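Crustacyanin (PDB 1I4U) is a lipocalin subunit of the lobster carapace pigment complex that binds the carotenoid astaxanthin and gives the shell its blue colour. Local coordinates at the interface of chains A and B. Residues are numbered along the deposited sequence; one frame, centred on the assembly and turned at random. Chains: chain A/B, Crustacyanin.

The interface of chains A and B. Residues chain A 124-126; chain B 43-45.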
loop_
_atom_site.group_PDB
_atom_site.type_symbol
_atom_site.label_atom_id
_atom_site.label_comp_id
_atom_site.label_asym_id
_atom_site.label_seq_id
_atom_site.Cartn_x
_atom_site.Cartn_y
_atom_site.Cartn_z
ATOM N N TYR A 124 -0.900 11.700 2.762
ATOM C CA TYR A 124 -0.671 12.125 1.399
ATOM C C TYR A 124 0.271 13.342 1.398
ATOM O O TYR A 124 0.570 13.913 2.449
ATOM C CB TYR A 124 -1.973 12.502 0.684
ATOM C CG TYR A 124 -2.979 11.378 0.597
ATOM C CD1 TYR A 124 -2.670 10.226 -0.106
ATOM C CD2 TYR A 124 -4.224 11.469 1.225
ATOM C CE1 TYR A 124 -3.599 9.200 -0.174
ATOM C CE2 TYR A 124 -5.132 10.439 1.137
ATOM C CZ TYR A 124 -4.815 9.294 0.435
ATOM O OH TYR A 124 -5.728 8.259 0.329
ATOM N N ASN A 125 0.712 13.727 0.206
ATOM C CA ASN A 125 1.611 14.848 0.026
ATOM C C ASN A 125 0.870 16.187 -0.064
ATOM O O ASN A 125 1.535 17.228 -0.187
ATOM C CB ASN A 125 2.499 14.661 -1.176
ATOM C CG ASN A 125 1.750 14.478 -2.482
ATOM O OD1 ASN A 125 0.590 14.866 -2.585
ATOM N ND2 ASN A 125 2.453 13.961 -3.471
ATOM N N PHE A 126 -0.450 16.217 0.024
ATOM C CA PHE A 126 -1.221 17.439 -0.113
ATOM C C PHE A 126 -2.031 17.804 1.127
ATOM O O PHE A 126 -3.068 18.493 1.003
ATOM C CB PHE A 126 -2.115 17.363 -1.358
ATOM C CG PHE A 126 -3.095 16.194 -1.374
ATOM C CD1 PHE A 126 -4.356 16.364 -0.809
ATOM C CD2 PHE A 126 -2.810 14.955 -1.912
ATOM C CE1 PHE A 126 -5.288 15.350 -0.782
ATOM C CE2 PHE A 126 -3.750 13.926 -1.891
ATOM C CZ PHE A 126 -4.979 14.119 -1.317
ATOM N N ASN B 43 0.878 11.668 -8.382
ATOM C CA ASN B 43 1.088 10.736 -7.316
ATOM C C ASN B 43 0.869 11.389 -5.968
ATOM O O ASN B 43 1.599 12.298 -5.673
ATOM C CB ASN B 43 2.532 10.221 -7.429
ATOM C CG ASN B 43 2.804 9.058 -6.505
ATOM O OD1 ASN B 43 2.487 9.136 -5.305
ATOM N ND2 ASN B 43 3.364 7.985 -7.063
ATOM N N PRO B 44 -0.147 10.989 -5.191
ATOM C CA PRO B 44 -0.426 11.666 -3.931
ATOM C C PRO B 44 0.421 11.164 -2.779
ATOM O O PRO B 44 0.259 11.606 -1.653
ATOM C CB PRO B 44 -1.900 11.260 -3.708
ATOM C CG PRO B 44 -1.952 9.868 -4.245
ATOM C CD PRO B 44 -1.105 9.930 -5.493
ATOM N N TYR B 45 1.261 10.183 -3.040
ATOM C CA TYR B 45 2.082 9.525 -2.024
ATOM C C TYR B 45 3.521 10.012 -1.952
ATOM O O TYR B 45 4.179 9.938 -0.907
ATOM C CB TYR B 45 2.114 7.998 -2.225
ATOM C CG TYR B 45 0.738 7.384 -2.313
ATOM C CD1 TYR B 45 -0.073 7.272 -1.191
ATOM C CD2 TYR B 45 0.251 6.916 -3.489
ATOM C CE1 TYR B 45 -1.323 6.711 -1.259
ATOM C CE2 TYR B 45 -0.995 6.366 -3.588
ATOM C CZ TYR B 45 -1.793 6.257 -2.472
ATOM O OH TYR B 45 -3.041 5.705 -2.561
HETATM O O HOH W 1 -4.614 5.745 -0.353
#
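A:Asn125 grips the B:Asn43–B:Pro44 backbone with both its main chain and its side chain. Here the loop between strands 115-123 and 128-137 of one subunit meets the loop between strands 33-41 and 48-49 of the other; the two-fold homodimer interface repeats the contact with the chains exchanged. The amide N of A:Asn125 donates to B:Pro44 O at 2.9 Å, tilted 31° out of the carbonyl plane. One residue earlier, B:Asn43 O accepts a bent hydrogen bond from the side-chain ND2 at 2.9 Å, on a lone pair in the carbonyl plane but out of the plane of the donor amide. CG is held between the backbone N and the carbonyl carbon (chi1 58°), which lays the carboxamide against the backbone of B:Pro44. A leucine here would probably leave B:Asn43 O without its donor from chain A. On chain B, OD1 of B:Asn43 accepts from the amide N of B:Tyr45 and probably helps to hold this loop in shape. The pyrrolidine of B:Pro44 lies alongside A:Tyr124 and A:Phe126; its CB meets the rim of the phenylalanine ring in plane, 3.7 Å from CE2. CG of the same proline sits over one face of the B:Tyr45 ring, offset toward its rim. The two tyrosines run side by side in the same direction, their rings inclined by about 48°, meeting at CE1 to CE1, 3.5 Å apart, without stacking. Water 1, at the in-plane edge of the B:Tyr45 ring, lies 2.8 Å from A:Tyr124 OH and 2.7 Å from B:Tyr45 OH.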